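Local coordinates for protein acetylxylan esterase A (Aspergillus awamori, PDB 5X6S) that removes acetyl side groups from the backbone of acetylated xylans, a serine-esterase step in the breakdown of plant biomass, at residues 193-207 against 247-261. Numbering follows the deposited sequence.
Sequences RMQIYHGSIDTTLYP and DSLQGIFATGVGHTV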
ATOM      1  N   ARG A 193      -9.000   4.554  -5.341  1.00 18.30           N
ATOM      2  CA  ARG A 193      -9.870   5.429  -6.143  1.00 18.14           C
ATOM      3  C   ARG A 193     -11.117   4.607  -6.523  1.00 18.17           C
ATOM      4  O   ARG A 193     -10.981   3.506  -7.061  1.00 17.81           O
ATOM      5  CB  ARG A 193      -9.132   5.898  -7.371  1.00 17.53           C
ATOM      6  CG  ARG A 193      -7.864   6.659  -7.110  1.00 19.92           C
ATOM      7  CD  ARG A 193      -7.169   7.040  -8.443  1.00 21.02           C
ATOM      8  NE  ARG A 193      -6.466   5.910  -9.094  1.00 23.33           N
ATOM      9  CZ  ARG A 193      -6.947   5.210 -10.123  1.00 21.44           C
ATOM     10  NH1 ARG A 193      -8.118   5.502 -10.631  1.00 17.71           N
ATOM     11  NH2 ARG A 193      -6.245   4.199 -10.632  1.00 21.88           N
ATOM     12  N   MET A 194     -12.318   5.120  -6.227  1.00 17.84           N
ATOM     13  CA  MET A 194     -13.557   4.414  -6.405  1.00 18.06           C
ATOM     14  C   MET A 194     -14.313   4.839  -7.668  1.00 19.05           C
ATOM     15  O   MET A 194     -14.507   6.024  -7.907  1.00 18.68           O
ATOM     16  CB  MET A 194     -14.474   4.605  -5.209  1.00 17.16           C
ATOM     17  CG  MET A 194     -13.905   4.242  -3.857  1.00 18.35           C
ATOM     18  SD  MET A 194     -13.330   2.497  -3.790  1.00 18.66           S
ATOM     19  CE  MET A 194     -14.866   1.668  -3.949  1.00 16.51           C
ATOM     20  N   GLN A 195     -14.781   3.856  -8.431  1.00 18.31           N
ATOM     21  CA  GLN A 195     -15.648   4.071  -9.590  1.00 18.61           C
ATOM     22  C   GLN A 195     -16.873   3.231  -9.410  1.00 18.43           C
ATOM     23  O   GLN A 195     -16.789   1.982  -9.303  1.00 18.19           O
ATOM     24  CB  GLN A 195     -14.917   3.665 -10.871  1.00 19.29           C
ATOM     25  CG  GLN A 195     -15.711   3.835 -12.131  1.00 19.27           C
ATOM     26  CD  GLN A 195     -14.909   3.380 -13.349  1.00 21.30           C
ATOM     27  OE1 GLN A 195     -14.568   2.182 -13.483  1.00 20.07           O
ATOM     28  NE2 GLN A 195     -14.560   4.325 -14.214  1.00 18.23           N
ATOM     29  N   ILE A 196     -18.035   3.894  -9.366  1.00 18.43           N
ATOM     30  CA  ILE A 196     -19.317   3.285  -8.989  1.00 17.63           C
ATOM     31  C   ILE A 196     -20.314   3.333 -10.161  1.00 19.33           C
ATOM     32  O   ILE A 196     -20.747   4.426 -10.559  1.00 19.77           O
ATOM     33  CB  ILE A 196     -19.933   4.022  -7.767  1.00 18.00           C
ATOM     34  CG1 ILE A 196     -18.886   4.245  -6.677  1.00 17.89           C
ATOM     35  CG2 ILE A 196     -21.240   3.360  -7.282  1.00 17.10           C
ATOM     36  CD1 ILE A 196     -18.239   2.982  -6.088  1.00 18.26           C
ATOM     37  N   TYR A 197     -20.699   2.168 -10.698  1.00 18.56           N
ATOM     38  CA  TYR A 197     -21.732   2.063 -11.719  1.00 19.34           C
ATOM     39  C   TYR A 197     -23.049   1.607 -11.102  1.00 19.74           C
ATOM     40  O   TYR A 197     -23.075   0.775 -10.204  1.00 21.13           O
ATOM     41  CB  TYR A 197     -21.379   1.006 -12.766  1.00 19.36           C
ATOM     42  CG  TYR A 197     -20.254   1.315 -13.733  1.00 16.72           C
ATOM     43  CD1 TYR A 197     -18.900   1.081 -13.405  1.00 16.24           C
ATOM     44  CD2 TYR A 197     -20.538   1.777 -15.015  1.00 19.11           C
ATOM     45  CE1 TYR A 197     -17.879   1.317 -14.345  1.00 15.70           C
ATOM     46  CE2 TYR A 197     -19.519   1.985 -15.962  1.00 18.65           C
ATOM     47  CZ  TYR A 197     -18.202   1.759 -15.632  1.00 17.96           C
ATOM     48  OH  TYR A 197     -17.237   1.976 -16.599  1.00 16.22           O
ATOM     49  N   HIS A 198     -24.166   2.066 -11.648  1.00 19.37           N
ATOM     50  CA  HIS A 198     -25.476   1.579 -11.226  1.00 19.42           C
ATOM     51  C   HIS A 198     -26.474   1.895 -12.345  1.00 20.44           C
ATOM     52  O   HIS A 198     -26.301   2.871 -13.064  1.00 21.02           O
ATOM     53  CB  HIS A 198     -25.933   2.217  -9.911  1.00 18.84           C
ATOM     54  CG  HIS A 198     -26.730   1.306  -9.026  1.00 19.74           C
ATOM     55  ND1 HIS A 198     -26.198   0.732  -7.897  1.00 21.21           N
ATOM     56  CD2 HIS A 198     -27.990   0.808  -9.135  1.00 20.26           C
ATOM     57  CE1 HIS A 198     -27.073  -0.088  -7.351  1.00 22.87           C
ATOM     58  NE2 HIS A 198     -28.184  -0.039  -8.071  1.00 22.54           N
ATOM     59  N   GLY A 199     -27.515   1.081 -12.452  1.00 22.27           N
ATOM     60  CA  GLY A 199     -28.569   1.314 -13.456  1.00 23.31           C
ATOM     61  C   GLY A 199     -29.815   1.950 -12.847  1.00 23.11           C
ATOM     62  O   GLY A 199     -30.197   1.612 -11.719  1.00 24.03           O
ATOM     63  N   SER A 200     -30.452   2.865 -13.594  1.00 24.71           N
ATOM     64  CA  SER A 200     -31.607   3.654 -13.095  1.00 25.51           C
ATOM     65  C   SER A 200     -32.875   2.833 -12.863  1.00 26.50           C
ATOM     66  O   SER A 200     -33.775   3.263 -12.178  1.00 25.80           O
ATOM     67  CB  SER A 200     -31.924   4.828 -14.035  1.00 26.02           C
ATOM     68  OG  SER A 200     -32.496   4.351 -15.240  1.00 24.78           O
ATOM     69  N   ILE A 201     -32.946   1.633 -13.431  1.00 26.90           N
ATOM     70  CA  ILE A 201     -34.137   0.815 -13.306  1.00 25.90           C
ATOM     71  C   ILE A 201     -33.844  -0.510 -12.649  1.00 26.07           C
ATOM     72  O   ILE A 201     -34.594  -1.498 -12.782  1.00 28.52           O
ATOM     73  CB  ILE A 201     -34.898   0.694 -14.655  1.00 27.97           C
ATOM     74  CG1 ILE A 201     -34.040   0.036 -15.725  1.00 28.26           C
ATOM     75  CG2 ILE A 201     -35.348   2.092 -15.110  1.00 25.58           C
ATOM     76  CD1 ILE A 201     -34.855  -0.565 -16.871  1.00 31.91           C
ATOM     77  N   ASP A 202     -32.779  -0.525 -11.846  1.00 25.87           N
ATOM     78  CA  ASP A 202     -32.464  -1.690 -11.011  1.00 24.05           C
ATOM     79  C   ASP A 202     -33.560  -1.900  -9.959  1.00 24.44           C
ATOM     80  O   ASP A 202     -33.810  -1.017  -9.148  1.00 26.41           O
ATOM     81  CB  ASP A 202     -31.118  -1.434 -10.335  1.00 24.11           C
ATOM     82  CG  ASP A 202     -30.468  -2.699  -9.787  1.00 24.88           C
ATOM     83  OD1 ASP A 202     -31.182  -3.621  -9.305  1.00 22.86           O
ATOM     84  OD2 ASP A 202     -29.217  -2.748  -9.858  1.00 23.45           O
ATOM     85  N   THR A 203     -34.186  -3.067  -9.958  1.00 25.00           N
ATOM     86  CA  THR A 203     -35.202  -3.415  -8.988  1.00 26.57           C
ATOM     87  C   THR A 203     -34.773  -4.588  -8.099  1.00 27.65           C
ATOM     88  O   THR A 203     -35.604  -5.241  -7.488  1.00 26.31           O
ATOM     89  CB  THR A 203     -36.546  -3.728  -9.711  1.00 28.82           C
ATOM     90  OG1 THR A 203     -36.389  -4.854 -10.561  1.00 30.51           O
ATOM     91  CG2 THR A 203     -36.974  -2.529 -10.563  1.00 29.18           C
ATOM     92  N   THR A 204     -33.460  -4.865  -8.064  1.00 27.73           N
ATOM     93  CA  THR A 204     -32.853  -5.809  -7.092  1.00 27.54           C
ATOM     94  C   THR A 204     -32.115  -5.002  -6.023  1.00 25.95           C
ATOM     95  O   THR A 204     -32.407  -5.102  -4.828  1.00 26.67           O
ATOM     96  CB  THR A 204     -31.855  -6.750  -7.786  1.00 27.32           C
ATOM     97  OG1 THR A 204     -32.555  -7.548  -8.745  1.00 29.92           O
ATOM     98  CG2 THR A 204     -31.175  -7.651  -6.791  1.00 28.48           C
ATOM     99  N   LEU A 205     -31.172  -4.187  -6.474  1.00 25.75           N
ATOM    100  CA  LEU A 205     -30.511  -3.200  -5.634  1.00 25.38           C
ATOM    101  C   LEU A 205     -30.912  -1.830  -6.153  1.00 24.96           C
ATOM    102  O   LEU A 205     -30.369  -1.321  -7.158  1.00 24.84           O
ATOM    103  CB  LEU A 205     -28.976  -3.355  -5.626  1.00 23.79           C
ATOM    104  CG  LEU A 205     -28.461  -4.761  -5.262  1.00 24.45           C
ATOM    105  CD1 LEU A 205     -26.962  -4.792  -5.248  1.00 20.82           C
ATOM    106  CD2 LEU A 205     -29.061  -5.248  -3.944  1.00 22.11           C
ATOM    107  N   TYR A 206     -31.880  -1.231  -5.445  1.00 25.90           N
ATOM    108  CA  TYR A 206     -32.529  -0.013  -5.917  1.00 25.95           C
ATOM    109  C   TYR A 206     -31.546   1.129  -6.074  1.00 26.50           C
ATOM    110  O   TYR A 206     -30.566   1.246  -5.320  1.00 26.17           O
ATOM    111  CB  TYR A 206     -33.776   0.335  -5.051  1.00 28.10           C
ATOM    112  CG  TYR A 206     -35.003  -0.465  -5.472  1.00 28.37           C
ATOM    113  CD1 TYR A 206     -35.161  -1.798  -5.098  1.00 28.06           C
ATOM    114  CD2 TYR A 206     -35.985   0.114  -6.296  1.00 31.74           C
ATOM    115  CE1 TYR A 206     -36.266  -2.554  -5.512  1.00 31.59           C
ATOM    116  CE2 TYR A 206     -37.092  -0.612  -6.711  1.00 32.19           C
ATOM    117  CZ  TYR A 206     -37.217  -1.958  -6.320  1.00 33.70           C
ATOM    118  OH  TYR A 206     -38.299  -2.696  -6.728  1.00 34.75           O
ATOM    119  N   PRO A 207     -31.788   2.003  -7.079  1.00 25.68           N
ATOM    120  CA  PRO A 207     -30.802   2.999  -7.469  1.00 25.06           C
ATOM    121  C   PRO A 207     -30.442   4.026  -6.397  1.00 25.31           C
ATOM    122  O   PRO A 207     -29.454   4.763  -6.558  1.00 24.82           O
ATOM    123  CB  PRO A 207     -31.452   3.702  -8.699  1.00 26.75           C
ATOM    124  CG  PRO A 207     -32.830   3.202  -8.786  1.00 25.53           C
ATOM    125  CD  PRO A 207     -32.995   1.995  -7.937  1.00 25.57           C
ATOM    126  N   ASP A 247     -10.268  12.929  -7.947  1.00 24.82           N
ATOM    127  CA  ASP A 247      -9.353  11.855  -8.331  1.00 26.60           C
ATOM    128  C   ASP A 247      -9.762  10.470  -7.794  1.00 24.85           C
ATOM    129  O   ASP A 247      -9.503   9.461  -8.476  1.00 24.04           O
ATOM    130  CB  ASP A 247      -7.928  12.149  -7.858  1.00 28.73           C
ATOM    131  CG  ASP A 247      -7.266  13.283  -8.633  1.00 32.72           C
ATOM    132  OD1 ASP A 247      -7.886  13.830  -9.552  1.00 32.49           O
ATOM    133  OD2 ASP A 247      -6.106  13.609  -8.305  1.00 35.54           O
ATOM    134  N   SER A 248     -10.408  10.425  -6.622  1.00 22.36           N
ATOM    135  CA  SER A 248     -10.681   9.161  -5.929  1.00 22.82           C
ATOM    136  C   SER A 248     -12.144   8.760  -5.939  1.00 23.09           C
ATOM    137  O   SER A 248     -12.536   7.812  -5.262  1.00 20.14           O
ATOM    138  CB  SER A 248     -10.149   9.220  -4.473  1.00 21.62           C
ATOM    139  OG  SER A 248      -8.731   9.378  -4.479  1.00 21.64           O
ATOM    140  N   LEU A 249     -12.984   9.506  -6.690  1.00 22.13           N
ATOM    141  CA  LEU A 249     -14.369   9.132  -6.804  1.00 21.67           C
ATOM    142  C   LEU A 249     -15.030   9.610  -8.095  1.00 24.32           C
ATOM    143  O   LEU A 249     -15.118  10.826  -8.344  1.00 22.09           O
ATOM    144  CB  LEU A 249     -15.220   9.611  -5.619  1.00 21.64           C
ATOM    145  CG  LEU A 249     -16.679   9.281  -5.719  1.00 21.38           C
ATOM    146  CD1 LEU A 249     -17.019   7.765  -5.691  1.00 20.49           C
ATOM    147  CD2 LEU A 249     -17.502   9.977  -4.649  1.00 23.05           C
ATOM    148  N   GLN A 250     -15.536   8.649  -8.860  1.00 21.79           N
ATOM    149  CA  GLN A 250     -16.474   8.947  -9.902  1.00 21.82           C
ATOM    150  C   GLN A 250     -17.653   7.993  -9.911  1.00 23.27           C
ATOM    151  O   GLN A 250     -17.530   6.825  -9.511  1.00 20.94           O
ATOM    152  CB  GLN A 250     -15.783   9.068 -11.242  1.00 23.77           C
ATOM    153  CG  GLN A 250     -15.259   7.803 -11.820  1.00 22.66           C
ATOM    154  CD  GLN A 250     -14.581   7.966 -13.158  1.00 22.11           C
ATOM    155  OE1 GLN A 250     -14.960   7.338 -14.112  1.00 27.10           O
ATOM    156  NE2 GLN A 250     -13.542   8.730 -13.201  1.00 22.29           N
ATOM    157  N   GLY A 251     -18.809   8.496 -10.316  1.00 20.11           N
ATOM    158  CA  GLY A 251     -20.005   7.693 -10.364  1.00 21.47           C
ATOM    159  C   GLY A 251     -20.479   7.639 -11.822  1.00 22.36           C
ATOM    160  O   GLY A 251     -20.343   8.634 -12.544  1.00 21.21           O
ATOM    161  N   ILE A 252     -21.032   6.497 -12.225  1.00 21.36           N
ATOM    162  CA  ILE A 252     -21.529   6.332 -13.600  1.00 23.68           C
ATOM    163  C   ILE A 252     -22.940   5.786 -13.481  1.00 23.59           C
ATOM    164  O   ILE A 252     -23.156   4.659 -13.042  1.00 23.27           O
ATOM    165  CB  ILE A 252     -20.584   5.436 -14.471  1.00 23.94           C
ATOM    166  CG1 ILE A 252     -19.216   6.079 -14.516  1.00 23.75           C
ATOM    167  CG2 ILE A 252     -21.164   5.244 -15.878  1.00 23.84           C
ATOM    168  CD1 ILE A 252     -18.075   5.164 -14.589  1.00 25.34           C
ATOM    169  N   PHE A 253     -23.928   6.630 -13.793  1.00 23.57           N
ATOM    170  CA  PHE A 253     -25.331   6.241 -13.682  1.00 23.81           C
ATOM    171  C   PHE A 253     -25.848   5.902 -15.083  1.00 24.59           C
ATOM    172  O   PHE A 253     -25.800   6.760 -15.972  1.00 21.73           O
ATOM    173  CB  PHE A 253     -26.187   7.361 -13.044  1.00 22.89           C
ATOM    174  CG  PHE A 253     -27.499   6.900 -12.482  1.00 24.13           C
ATOM    175  CD1 PHE A 253     -27.550   5.991 -11.426  1.00 22.94           C
ATOM    176  CD2 PHE A 253     -28.711   7.435 -12.956  1.00 25.44           C
ATOM    177  CE1 PHE A 253     -28.764   5.623 -10.863  1.00 23.34           C
ATOM    178  CE2 PHE A 253     -29.943   7.045 -12.422  1.00 22.81           C
ATOM    179  CZ  PHE A 253     -29.983   6.130 -11.373  1.00 24.65           C
ATOM    180  N   ALA A 254     -26.325   4.665 -15.236  1.00 24.64           N
ATOM    181  CA  ALA A 254     -26.795   4.123 -16.540  1.00 24.64           C
ATOM    182  C   ALA A 254     -28.334   4.160 -16.635  1.00 24.61           C
ATOM    183  O   ALA A 254     -29.036   3.310 -16.109  1.00 23.76           O
ATOM    184  CB  ALA A 254     -26.296   2.693 -16.711  1.00 24.90           C
ATOM    185  N   THR A 255     -28.855   5.181 -17.306  1.00 25.07           N
ATOM    186  CA  THR A 255     -30.293   5.297 -17.476  1.00 26.10           C
ATOM    187  C   THR A 255     -30.841   4.226 -18.402  1.00 24.02           C
ATOM    188  O   THR A 255     -30.301   3.991 -19.499  1.00 23.45           O
ATOM    189  CB  THR A 255     -30.681   6.723 -17.993  1.00 26.18           C
ATOM    190  OG1 THR A 255     -30.234   7.689 -17.041  1.00 27.87           O
ATOM    191  CG2 THR A 255     -32.187   6.855 -18.209  1.00 28.15           C
ATOM    192  N   GLY A 256     -31.890   3.568 -17.919  1.00 23.96           N
ATOM    193  CA  GLY A 256     -32.570   2.486 -18.615  1.00 25.34           C
ATOM    194  C   GLY A 256     -31.978   1.104 -18.425  1.00 25.89           C
ATOM    195  O   GLY A 256     -32.449   0.147 -19.028  1.00 24.53           O
ATOM    196  N   VAL A 257     -30.929   1.001 -17.592  1.00 25.02           N
ATOM    197  CA  VAL A 257     -30.261  -0.284 -17.302  1.00 23.41           C
ATOM    198  C   VAL A 257     -30.668  -0.769 -15.905  1.00 24.96           C
ATOM    199  O   VAL A 257     -30.805   0.027 -14.945  1.00 26.04           O
ATOM    200  CB  VAL A 257     -28.702  -0.146 -17.432  1.00 25.12           C
ATOM    201  CG1 VAL A 257     -27.953  -1.447 -17.085  1.00 23.47           C
ATOM    202  CG2 VAL A 257     -28.309   0.348 -18.815  1.00 24.51           C
ATOM    203  N   GLY A 258     -30.935  -2.059 -15.807  1.00 23.93           N
ATOM    204  CA  GLY A 258     -31.281  -2.686 -14.548  1.00 26.73           C
ATOM    205  C   GLY A 258     -30.103  -3.381 -13.849  1.00 25.02           C
ATOM    206  O   GLY A 258     -28.964  -2.883 -13.855  1.00 23.86           O
ATOM    207  N   HIS A 259     -30.419  -4.497 -13.231  1.00 24.34           N
ATOM    208  CA  HIS A 259     -29.451  -5.278 -12.473  1.00 25.76           C
ATOM    209  C   HIS A 259     -28.849  -6.347 -13.349  1.00 24.89           C
ATOM    210  O   HIS A 259     -29.578  -7.220 -13.798  1.00 24.60           O
ATOM    211  CB  HIS A 259     -30.142  -5.933 -11.271  1.00 25.76           C
ATOM    212  CG  HIS A 259     -29.193  -6.335 -10.185  1.00 26.36           C
ATOM    213  ND1 HIS A 259     -28.535  -5.422  -9.389  1.00 24.90           N
ATOM    214  CD2 HIS A 259     -28.770  -7.557  -9.785  1.00 26.78           C
ATOM    215  CE1 HIS A 259     -27.753  -6.067  -8.536  1.00 26.54           C
ATOM    216  NE2 HIS A 259     -27.891  -7.361  -8.746  1.00 26.64           N
ATOM    217  N   THR A 260     -27.547  -6.313 -13.638  1.00 23.74           N
ATOM    218  CA  THR A 260     -26.578  -5.282 -13.248  1.00 23.63           C
ATOM    219  C   THR A 260     -26.181  -4.458 -14.482  1.00 23.09           C
ATOM    220  O   THR A 260     -26.567  -4.766 -15.618  1.00 22.78           O
ATOM    221  CB  THR A 260     -25.262  -5.954 -12.737  1.00 24.17           C
ATOM    222  OG1 THR A 260     -24.776  -6.837 -13.748  1.00 22.81           O
ATOM    223  CG2 THR A 260     -25.485  -6.754 -11.482  1.00 22.72           C
ATOM    224  N   VAL A 261     -25.406  -3.414 -14.258  1.00 21.13           N
ATOM    225  CA  VAL A 261     -24.742  -2.707 -15.322  1.00 20.72           C
ATOM    226  C   VAL A 261     -23.681  -3.676 -15.874  1.00 20.54           C
ATOM    227  O   VAL A 261     -22.844  -4.182 -15.107  1.00 19.76           O
ATOM    228  CB  VAL A 261     -24.041  -1.420 -14.833  1.00 20.22           C
ATOM    229  CG1 VAL A 261     -23.223  -0.784 -15.957  1.00 19.85           C
ATOM    230  CG2 VAL A 261     -25.043  -0.397 -14.249  1.00 20.45           C
TER
HETATM  231  O   HOH W   1     -27.851  -1.715 -11.692  1.00 22.36           O
HETATM  232  O   HOH W   2     -33.371  -5.001 -12.500  1.00 30.85           O
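With CG swung trans to the backbone N in both Asp202 (chi1 -163°) and His259 (chi1 -159°), carboxylate and imidazole converge from neighbouring loops. His259 ND1 donates within its ring plane to the syn lone pair of Asp202 OD2 at 2.8 Å, although the two planes are turned 58° apart. The other oxygen, OD1, accepts from the backbone N of Thr204, closing an Asx turn, and of Leu205, completing an Asx motif; together they fix the rotation of the carboxylate. Thr204 CB sits over one face of the imidazole, 3.8 Å from the ring centroid, while Leu205 CG approaches CE1 obliquely. A water joins Asp202 OD2 to Gly199 N and Gly258 O.

Behind this site, strands 193-199 and 249-254 run parallel, their backbone bonds running from Met194 N-Ser248 O to Ala254 N-His198 O. On one face of the sheet, Ile252 CD1 lies over the Tyr197 ring and Gln195 NE2 donates to Gln250 OE1 (3.0 Å), while Gln195 OE1 is bound to Thr140 OG1. Just past strand 193-199, Ser200 OG accepts from Gly256 N at 2.9 Å, and Ser200 CB packs against Phe253 CE2.

His259 NE2 is hydrogen-bonded to Ser119 OG, consistent with the Ser-His-Asp charge relay of an alpha/beta-hydrolase, its acid and histidine on loops following adjacent parallel strands.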